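Local coordinates for protein xyloglucanase (Paenibacillus pabuli, PDB 2JEP) that hydrolyses xyloglucan of the plant cell wall, acting as a family 5 glycoside hydrolase with a TIM-barrel fold, at residues L48-Q51 with L52-A55; N190-S193 with A194-T197; G215-N218 with A219-L222; I279-G283 with A284-N288; S335-V338 with Y339-A342. One frame throughout, in Å; residues are numbered along the deposited sequence. Where two conformers were deposited one is given.

Overall arrangement
The five contacts are local turns, caps and helix starts strung in series along one (beta/alpha)8 barrel. Contact 1 follows the C-terminal end of barrel strand 45-48, the end where family 5 enzymes carry their active site, so it probably lies near the substrate cleft; its Asn-50 side chain is about 7 Å from a bound calcium ion. Contact 2 starts helix 193-211, and contact 3 leads from that helix into strand 222-225. Contacts 4 and 5 touch, with centres about 8 Å apart: Thr-280 O and Asn-336 ND2, 2.9 Å apart, are probably hydrogen-bonded. Contacts 3 and 4, on opposite sides of the chain's centre, lie about 44 Å apart between centres.

Contact 1 of 5, residues L48-Q51 with L52-A55; sequences LGNQ and LEAA
Glu-53 folds its carboxylate back onto the backbone of Asn-50 and Gln-51 through two torsions: CG sits between the backbone N and the carbonyl carbon (chi1 82°), and the chain bends again at chi2, -79°. The setting is the loop that leaves barrel strand 45-48 of the TIM barrel, which contains a type I beta turn from Gln-51 to Ala-54. Each carboxylate oxygen takes one amide. Asn-50 N donates to Glu-53 OE2 at 2.7 Å, on the syn side, while Gln-51 N reaches Glu-53 OE1 at 2.8 Å from above the carboxylate plane. Two consecutive peptide N-H groups in a buried loop are thus satisfied by one side chain, and the two bonds together hold the carboxylate's rotation. With an alanine at Glu-53, both amides would probably be left without acceptors and this part of the loop less firmly shaped. The Asn-50 amide lies obliquely across the carboxylate, and both side chains also touch Trp-361 of strand 357-362. The polar end of Gln-51 turns to other partners, OE1 accepting from Arg-376 and NE2 donating to Pro-68 O. Ala-54 N closes the turn on Gln-51 O at 3.0 Å. A water spans the start of the loop, donating to Leu-48 O at 2.8 Å and accepting from Leu-52 N at 2.9 Å.

Contact 2 of 5, residues N190-S193 with A194-T197; sequences NPNS and AYYT
Ala-194 comes first: its N lies 2.9 Å from Asn-192 OD1 in a weak, strongly bent bond, and its CB lies against the same oxygen. Tyr-195 N makes the straighter bond to Asn-192 OD1, 3.1 Å with an angle of 162° at the hydrogen, arriving from above the amide's carbonyl plane. Asn-192 can offer this oxygen because its CG stands opposite the backbone N (chi1 176°), which carries the amide forward over the first turn of the helix. The same amide lies almost parallel to the Tyr-195 ring, the planes 14° apart, in an offset stack with Asn-192 CG 3.6 Å above the ring plane toward its rim. An alanine at Asn-192 would probably leave the amides of Ala-194 and Tyr-195 without their cap and strip the stacked amide from the tyrosine face. Tyr-196 N makes an i to i+4 backbone bond to Asn-192 O at 2.9 Å. Its ring lies alongside Pro-191, CD2 being 3.8 Å from Pro-191 CB, while its hydroxyl bonds to Tyr-233 O and Trp-227 N, tying the helix start to the neighbouring loop and to helix 231-235. Thr-197 brings two donors to Ser-193 O from opposite faces of its plane, N at 3.0 Å and the hydroxyl OG1 at 3.2 Å. This is a classic asparagine N-cap, here opening helix 193-211 on the surface of the barrel.

Contact 3 of 5, residues G215-N218 with A219-L222; sequences GNNN and ARWL
The Arg-220 guanidinium meets Asn-217 along its edge and Asn-216 over one face. At the edge, Asn-217 OD1 lies in the guanidinium plane and accepts from both Arg-220 NE and Arg-220 NH2, each at 2.9 Å: a side-on grip by two nitrogens on one oxygen. The amide of Asn-217 is itself turned 65° from that plane. Over the face sits Asn-216, whose ND2 is 3.7 Å from Arg-220 NH1; its amide stands nearly upright on the guanidinium, the planes 87° apart. Two torsions fold the arginine back under the turn, with CG placed between backbone N and carbonyl carbon (chi1 80°) and a second bend at chi3. The remaining donors are also used: Arg-220 NH2 reaches Tyr-171 O, and NH1 reaches Leu-175 O. Asn-216 ND2 turns to Asp-173 OD1 and Tyr-171 O, while Asn-217 ND2 donates to Thr-213 OG1 and Ala-165 O. These bonds fix where the buried guanidinium lies and how it is turned, and the nearby carbonyls probably stabilise its charge. The backbone folds over it, Ala-219 N donating to Asn-216 O at 3.0 Å and Arg-220 N reaching that same oxygen only weakly. This is an alpha-to-beta loop of the TIM barrel, running from helix 193-211 into strand 222-225, with a buried arginine that ties it to the chain entering strand 175-178.

Contact 4 of 5, residues I279-G283 with A284-N288; sequences ITQWG and ATSTN
Gln-281 reaches across to the 284-288 backbone and can be followed atom by atom. Its CB rests on the Ser-286 hydroxyl, 3.5 Å from OG. Beyond CG the chain runs extended (chi2 -172°), taking the amide out over the residues that follow the turn. CD passes 3.8 Å from Ser-286 OG. OE1 at the tip gathers three donors. Ser-286 OG gives the shortest bond, 2.7 Å, in the carbonyl plane and on a lone pair; Thr-287 N follows at 2.9 Å and Asn-288 N at 3.2 Å, both tilted 25° from that plane. Three bonds leave the carbonyl little freedom to turn. NE2, on the other branch, donates to Asp-333 OD2, so the amide orientation is fixed from both ends. The chain returns toward Gln-281 through a type I beta turn closed by Ser-286 N to Gly-283 O, 3.0 Å. Gly-283 has a positive phi, 83°, which favours glycine. A water bridges the bend, donating to Trp-282 O and accepting from Thr-285 N, while Thr-285 O receives the hydroxyl of Tyr-339. The arrangement is a beta turn braced by a side-chain amide, in the long connection between helices 269-272 and 298-313 of the TIM barrel.

Contact 5 of 5, residues S335-V338 with Y339-A342; sequences SNNV and YRAA
Arg-340 and Asn-337 run side by side on one flank of the helix, their side chains pointing the same way, and for both CG lies beside the backbone N (chi1 -61° and -82°). A bend at chi3 of the arginine swings the guanidinium round, so that NE and NH2 both meet Asn-337 OD1 at 2.9 Å. NE comes almost straight in line with the C=O bond, and the oxygen sits essentially in the guanidinium plane. Arg-340 NH1 goes on to Ser-326 O, so the group is fixed from a second side. Asn-336 differs, its CG opposite the backbone N, and lays OD1 on the arginine shaft, 3.4 Å from CD; that oxygen accepts from Lys-329 N, and ND2 donates to Thr-280 O. On another flank, Val-338 CG1 makes a CH-pi contact over one face of the Tyr-339 ring, 4.0 Å from its centroid and 19° off the normal. Ser-335 OG, hydrogen-bonded to Asp-333 OD1, meets the edge of that ring, 3.4 Å from CE2. A water lying near the ring plane links Ser-335 OG, to which it donates, with Tyr-339 OH at 2.7 Å. Backbone bonds from Arg-340, Ala-341 and Ala-342 back to the residues four earlier establish the helix. These are the first two turns of helix 336-353, the helix of the beta-alpha-beta unit joining barrel strands 319-324 and 357-362.

Contact 1 of 5, residues L48-Q51 with L52-A55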
# COMPACT_ATOMS: atom_id res chain seq x y z
N LEU A 48 3.18 -8.12 -0.83
CA LEU A 48 4.02 -8.93 -1.69
C LEU A 48 5.06 -8.01 -2.35
O LEU A 48 5.03 -7.73 -3.55
CB LEU A 48 3.13 -9.66 -2.71
CG LEU A 48 3.79 -10.61 -3.72
CD1 LEU A 48 4.45 -11.81 -3.03
CD2 LEU A 48 2.74 -11.10 -4.74
N GLY A 49 5.96 -7.49 -1.52
CA GLY A 49 6.83 -6.43 -1.95
C GLY A 49 8.00 -6.92 -2.79
O GLY A 49 8.46 -8.07 -2.66
N ASN A 50 8.54 -5.99 -3.58
CA ASN A 50 9.67 -6.25 -4.45
C ASN A 50 9.39 -7.43 -5.38
O ASN A 50 10.25 -8.30 -5.62
CB ASN A 50 10.98 -6.42 -3.65
CG ASN A 50 11.53 -5.11 -3.15
OD1 ASN A 50 10.82 -4.10 -3.11
ND2 ASN A 50 12.79 -5.13 -2.71
N GLN A 51 8.19 -7.43 -5.96
CA GLN A 51 7.82 -8.42 -6.97
C GLN A 51 7.26 -7.73 -8.19
O GLN A 51 8.05 -7.25 -9.02
CB GLN A 51 6.89 -9.51 -6.39
CG GLN A 51 7.51 -10.27 -5.17
CD GLN A 51 8.31 -11.53 -5.44
OE1 GLN A 51 8.48 -12.34 -4.51
NE2 GLN A 51 8.82 -11.73 -6.68
N LEU A 52 5.93 -7.62 -8.31
CA LEU A 52 5.37 -7.15 -9.57
C LEU A 52 5.50 -5.64 -9.80
O LEU A 52 5.19 -5.16 -10.89
CB LEU A 52 3.92 -7.62 -9.77
CG LEU A 52 3.75 -9.10 -10.09
CD1 LEU A 52 4.09 -10.03 -8.93
CD2 LEU A 52 2.31 -9.33 -10.60
N GLU A 53 6.03 -4.91 -8.81
CA GLU A 53 6.38 -3.50 -9.01
C GLU A 53 7.84 -3.30 -9.42
O GLU A 53 8.22 -2.23 -9.85
CB GLU A 53 6.09 -2.66 -7.78
CG GLU A 53 7.14 -2.66 -6.66
CD GLU A 53 7.15 -3.87 -5.74
OE1 GLU A 53 6.81 -4.99 -6.16
OE2 GLU A 53 7.54 -3.66 -4.57
N ALA A 54 8.64 -4.36 -9.29
CA ALA A 54 10.06 -4.31 -9.63
C ALA A 54 10.24 -4.08 -11.12
O ALA A 54 9.45 -4.60 -11.91
CB ALA A 54 10.74 -5.61 -9.20
N ALA A 55 11.17 -3.18 -11.43
CA ALA A 55 11.43 -2.78 -12.79
C ALA A 55 12.85 -2.31 -12.91
O ALA A 55 13.39 -1.69 -11.97
CB ALA A 55 10.47 -1.65 -13.21
O HOH W 1 3.97 -7.56 -6.17

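Contact 2 of 5, residues N190-S193 with A194-T197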
# COMPACT_ATOMS: atom_id res chain seq x y z
N ASN A 190 5.88 20.99 2.27
CA ASN A 190 4.46 21.18 2.07
C ASN A 190 4.15 21.02 0.58
O ASN A 190 4.88 21.51 -0.29
CB ASN A 190 3.99 22.55 2.56
CG ASN A 190 4.07 22.71 4.09
OD1 ASN A 190 4.38 21.77 4.81
ND2 ASN A 190 3.77 23.91 4.57
N PRO A 191 3.05 20.33 0.28
CA PRO A 191 2.68 20.10 -1.12
C PRO A 191 2.30 21.34 -1.89
O PRO A 191 1.55 22.20 -1.43
CB PRO A 191 1.45 19.21 -1.02
CG PRO A 191 1.18 19.03 0.38
CD PRO A 191 2.16 19.66 1.22
N ASN A 192 2.78 21.39 -3.12
CA ASN A 192 2.34 22.38 -4.07
C ASN A 192 0.83 22.18 -4.35
O ASN A 192 0.43 21.08 -4.72
CB ASN A 192 3.21 22.17 -5.33
CG ASN A 192 2.85 23.06 -6.49
OD1 ASN A 192 1.69 23.14 -6.88
ND2 ASN A 192 3.87 23.69 -7.10
N SER A 193 0.03 23.22 -4.15
CA SER A 193 -1.41 23.09 -4.27
C SER A 193 -1.86 22.71 -5.68
O SER A 193 -2.82 21.92 -5.83
CB SER A 193 -2.12 24.37 -3.85
OG SER A 193 -1.60 25.49 -4.54
N ALA A 194 -1.19 23.22 -6.71
CA ALA A 194 -1.54 22.84 -8.08
C ALA A 194 -1.26 21.37 -8.33
O ALA A 194 -2.03 20.67 -8.97
CB ALA A 194 -0.78 23.71 -9.09
N TYR A 195 -0.13 20.88 -7.82
CA TYR A 195 0.19 19.48 -7.96
C TYR A 195 -0.78 18.60 -7.18
O TYR A 195 -1.14 17.51 -7.64
CB TYR A 195 1.62 19.19 -7.52
CG TYR A 195 2.70 19.85 -8.34
CD1 TYR A 195 2.44 20.38 -9.59
CD2 TYR A 195 3.99 19.94 -7.85
CE1 TYR A 195 3.46 21.00 -10.32
CE2 TYR A 195 5.00 20.57 -8.57
CZ TYR A 195 4.74 21.09 -9.80
OH TYR A 195 5.74 21.70 -10.53
N TYR A 196 -1.22 19.08 -6.01
CA TYR A 196 -2.23 18.34 -5.24
C TYR A 196 -3.52 18.23 -6.04
O TYR A 196 -4.19 17.18 -6.03
CB TYR A 196 -2.46 18.97 -3.85
CG TYR A 196 -2.64 17.97 -2.74
CD1 TYR A 196 -3.27 16.74 -2.92
CD2 TYR A 196 -2.18 18.27 -1.46
CE1 TYR A 196 -3.40 15.83 -1.88
CE2 TYR A 196 -2.31 17.37 -0.42
CZ TYR A 196 -2.91 16.14 -0.64
OH TYR A 196 -3.00 15.21 0.39
N THR A 197 -3.87 19.30 -6.77
CA THR A 197 -5.04 19.24 -7.64
C THR A 197 -4.90 18.16 -8.71
O THR A 197 -5.83 17.42 -8.97
CB THR A 197 -5.32 20.62 -8.23
OG1 THR A 197 -5.67 21.46 -7.14
CG2 THR A 197 -6.43 20.60 -9.29

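Contact 3 of 5, residues G215-N218 with A219-L222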
# COMPACT_ATOMS: atom_id res chain seq x y z
N GLY A 215 -19.22 -5.49 -14.77
CA GLY A 215 -19.23 -6.40 -13.67
C GLY A 215 -19.41 -5.78 -12.31
O GLY A 215 -20.23 -4.88 -12.10
N ASN A 216 -18.58 -6.23 -11.40
CA ASN A 216 -18.65 -5.77 -10.03
C ASN A 216 -17.82 -4.49 -9.81
O ASN A 216 -17.72 -4.02 -8.68
CB ASN A 216 -18.14 -6.88 -9.10
CG ASN A 216 -18.40 -6.58 -7.64
OD1 ASN A 216 -19.50 -6.19 -7.26
ND2 ASN A 216 -17.37 -6.74 -6.80
N ASN A 217 -17.24 -3.93 -10.87
CA ASN A 217 -16.40 -2.74 -10.68
C ASN A 217 -17.19 -1.51 -10.25
O ASN A 217 -16.64 -0.60 -9.67
CB ASN A 217 -15.63 -2.43 -11.94
CG ASN A 217 -14.57 -3.47 -12.22
OD1 ASN A 217 -14.09 -4.13 -11.30
ND2 ASN A 217 -14.20 -3.62 -13.48
N ASN A 218 -18.49 -1.48 -10.53
CA ASN A 218 -19.29 -0.37 -10.09
C ASN A 218 -19.61 -0.43 -8.60
O ASN A 218 -20.08 0.56 -8.04
CB ASN A 218 -20.54 -0.21 -10.97
CG ASN A 218 -21.55 -1.29 -10.78
OD1 ASN A 218 -21.28 -2.30 -10.17
ND2 ASN A 218 -22.76 -1.07 -11.31
N ALA A 219 -19.30 -1.56 -7.95
CA ALA A 219 -19.63 -1.74 -6.54
C ALA A 219 -18.46 -1.96 -5.61
O ALA A 219 -18.61 -1.82 -4.40
CB ALA A 219 -20.62 -2.92 -6.39
N ARG A 220 -17.30 -2.32 -6.14
CA ARG A 220 -16.20 -2.75 -5.28
C ARG A 220 -15.58 -1.59 -4.50
O ARG A 220 -15.77 -0.42 -4.83
CB ARG A 220 -15.15 -3.52 -6.06
CG ARG A 220 -14.18 -2.68 -6.83
CD ARG A 220 -13.04 -3.50 -7.45
NE ARG A 220 -13.53 -4.38 -8.50
CZ ARG A 220 -13.85 -5.66 -8.36
NH1 ARG A 220 -13.68 -6.32 -7.23
NH2 ARG A 220 -14.38 -6.30 -9.39
N TRP A 221 -14.81 -1.93 -3.47
CA TRP A 221 -14.06 -0.93 -2.74
C TRP A 221 -12.86 -0.45 -3.55
O TRP A 221 -12.13 -1.23 -4.17
CB TRP A 221 -13.58 -1.52 -1.42
CG TRP A 221 -14.69 -1.78 -0.47
CD1 TRP A 221 -15.40 -2.94 -0.31
CD2 TRP A 221 -15.22 -0.85 0.47
NE1 TRP A 221 -16.34 -2.77 0.67
CE2 TRP A 221 -16.26 -1.50 1.16
CE3 TRP A 221 -14.95 0.48 0.77
CZ2 TRP A 221 -17.00 -0.87 2.17
CZ3 TRP A 221 -15.69 1.10 1.76
CH2 TRP A 221 -16.71 0.42 2.45
N LEU A 222 -12.64 0.87 -3.50
CA LEU A 222 -11.54 1.53 -4.18
C LEU A 222 -10.74 2.33 -3.17
O LEU A 222 -11.32 3.10 -2.40
CB LEU A 222 -12.09 2.47 -5.24
CG LEU A 222 -13.02 1.85 -6.30
CD1 LEU A 222 -13.50 2.93 -7.28
CD2 LEU A 222 -12.36 0.72 -7.02

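Contact 4 of 5, residues I279-G283 with A284-N288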
# COMPACT_ATOMS: atom_id res chain seq x y z
N ILE A 279 20.20 4.60 14.94
CA ILE A 279 19.02 4.36 15.77
C ILE A 279 18.55 2.94 15.48
O ILE A 279 18.19 2.59 14.34
CB ILE A 279 17.89 5.36 15.45
CG1 ILE A 279 18.34 6.81 15.67
CG2 ILE A 279 16.64 5.02 16.27
CD1 ILE A 279 18.77 7.17 17.11
N THR A 280 18.53 2.11 16.53
CA THR A 280 18.22 0.70 16.41
C THR A 280 17.14 0.22 17.39
O THR A 280 16.83 -0.97 17.41
CB THR A 280 19.50 -0.12 16.63
OG1 THR A 280 20.05 0.26 17.90
CG2 THR A 280 20.53 0.13 15.52
N GLN A 281 16.56 1.15 18.16
CA GLN A 281 15.57 0.80 19.17
C GLN A 281 14.42 1.79 19.10
O GLN A 281 14.57 2.88 18.58
CB GLN A 281 16.20 0.81 20.58
CG GLN A 281 17.52 0.04 20.64
CD GLN A 281 18.05 -0.13 22.03
OE1 GLN A 281 17.51 0.40 23.02
NE2 GLN A 281 19.11 -0.90 22.13
N TRP A 282 13.28 1.38 19.63
CA TRP A 282 12.05 2.16 19.59
C TRP A 282 11.15 1.76 20.76
O TRP A 282 11.06 0.59 21.10
CB TRP A 282 11.30 1.89 18.27
CG TRP A 282 10.05 2.72 18.11
CD1 TRP A 282 9.98 3.98 17.58
CD2 TRP A 282 8.73 2.39 18.55
NE1 TRP A 282 8.69 4.43 17.65
CE2 TRP A 282 7.91 3.49 18.26
CE3 TRP A 282 8.16 1.27 19.17
CZ2 TRP A 282 6.55 3.49 18.53
CZ3 TRP A 282 6.83 1.29 19.46
CH2 TRP A 282 6.04 2.40 19.15
N GLY A 283 10.46 2.76 21.29
CA GLY A 283 9.45 2.56 22.29
C GLY A 283 9.99 2.42 23.70
O GLY A 283 11.20 2.44 23.94
N ALA A 284 9.05 2.26 24.61
CA ALA A 284 9.37 2.33 26.04
C ALA A 284 10.35 1.27 26.49
O ALA A 284 11.07 1.50 27.46
CB ALA A 284 8.09 2.22 26.86
N THR A 285 10.40 0.13 25.80
CA THR A 285 11.28 -0.95 26.22
C THR A 285 12.71 -0.82 25.70
O THR A 285 13.56 -1.64 26.03
CB THR A 285 10.73 -2.33 25.87
OG1 THR A 285 10.77 -2.53 24.45
CG2 THR A 285 9.30 -2.52 26.43
N SER A 286 13.01 0.23 24.92
CA SER A 286 14.40 0.53 24.56
C SER A 286 15.27 0.54 25.81
O SER A 286 14.85 1.04 26.86
CB SER A 286 14.46 1.85 23.83
OG SER A 286 15.77 2.35 23.73
N THR A 287 16.48 -0.01 25.70
CA THR A 287 17.39 -0.13 26.82
C THR A 287 18.57 0.84 26.82
O THR A 287 19.32 0.89 27.80
CB THR A 287 17.99 -1.56 26.91
OG1 THR A 287 18.74 -1.81 25.71
CG2 THR A 287 16.90 -2.60 27.10
N ASN A 288 18.70 1.63 25.74
CA ASN A 288 19.81 2.55 25.56
C ASN A 288 19.34 3.82 24.85
O ASN A 288 18.97 3.72 23.70
CB ASN A 288 20.99 1.89 24.83
CG ASN A 288 22.21 2.76 24.79
OD1 ASN A 288 22.14 3.97 25.03
ND2 ASN A 288 23.36 2.17 24.47
O HOH W 2 9.53 -0.68 23.00

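Contact 5 of 5, residues S335-V338 with Y339-A342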
# COMPACT_ATOMS: atom_id res chain seq x y z
N SER A 335 20.16 -6.53 19.68
CA SER A 335 18.80 -6.51 20.24
C SER A 335 17.73 -5.93 19.30
O SER A 335 16.58 -5.84 19.69
CB SER A 335 18.76 -5.77 21.55
OG SER A 335 18.93 -4.36 21.43
N ASN A 336 18.09 -5.58 18.07
CA ASN A 336 17.17 -4.85 17.22
C ASN A 336 15.84 -5.53 17.00
O ASN A 336 14.81 -4.85 16.90
CB ASN A 336 17.85 -4.51 15.90
CG ASN A 336 16.92 -3.88 14.88
OD1 ASN A 336 16.62 -4.51 13.85
ND2 ASN A 336 16.50 -2.63 15.11
N ASN A 337 15.81 -6.85 16.90
CA ASN A 337 14.53 -7.51 16.61
C ASN A 337 13.52 -7.36 17.75
O ASN A 337 12.32 -7.41 17.50
CB ASN A 337 14.71 -8.97 16.22
CG ASN A 337 15.08 -9.16 14.77
OD1 ASN A 337 14.69 -8.36 13.93
ND2 ASN A 337 15.86 -10.19 14.47
N VAL A 338 13.98 -7.14 18.98
CA VAL A 338 13.06 -6.83 20.05
C VAL A 338 12.23 -5.61 19.68
O VAL A 338 11.01 -5.57 19.89
CB VAL A 338 13.83 -6.54 21.39
CG1 VAL A 338 12.89 -6.07 22.49
CG2 VAL A 338 14.62 -7.80 21.84
N TYR A 339 12.90 -4.61 19.11
CA TYR A 339 12.23 -3.35 18.76
C TYR A 339 11.45 -3.40 17.47
O TYR A 339 10.43 -2.73 17.35
CB TYR A 339 13.23 -2.16 18.84
CG TYR A 339 13.92 -2.25 20.17
CD1 TYR A 339 13.19 -2.09 21.34
CD2 TYR A 339 15.22 -2.72 20.27
CE1 TYR A 339 13.73 -2.33 22.56
CE2 TYR A 339 15.79 -2.95 21.51
CZ TYR A 339 15.03 -2.78 22.65
OH TYR A 339 15.54 -3.05 23.91
N ARG A 340 11.92 -4.19 16.50
CA ARG A 340 11.11 -4.40 15.32
C ARG A 340 9.78 -5.05 15.67
O ARG A 340 8.74 -4.70 15.14
CB ARG A 340 11.88 -5.21 14.27
CG ARG A 340 13.16 -4.49 13.82
CD ARG A 340 13.55 -4.82 12.39
NE ARG A 340 13.80 -6.24 12.23
CZ ARG A 340 13.67 -6.93 11.09
NH1 ARG A 340 13.23 -6.38 9.95
NH2 ARG A 340 13.98 -8.20 11.10
N ALA A 341 9.82 -6.02 16.57
CA ALA A 341 8.61 -6.63 17.07
C ALA A 341 7.77 -5.61 17.82
O ALA A 341 6.56 -5.51 17.58
CB ALA A 341 8.94 -7.83 17.96
N ALA A 342 8.37 -4.86 18.75
CA ALA A 342 7.60 -3.88 19.54
C ALA A 342 6.93 -2.86 18.64
O ALA A 342 5.77 -2.49 18.86
CB ALA A 342 8.49 -3.20 20.59
O HOH W 3 18.14 -3.84 24.04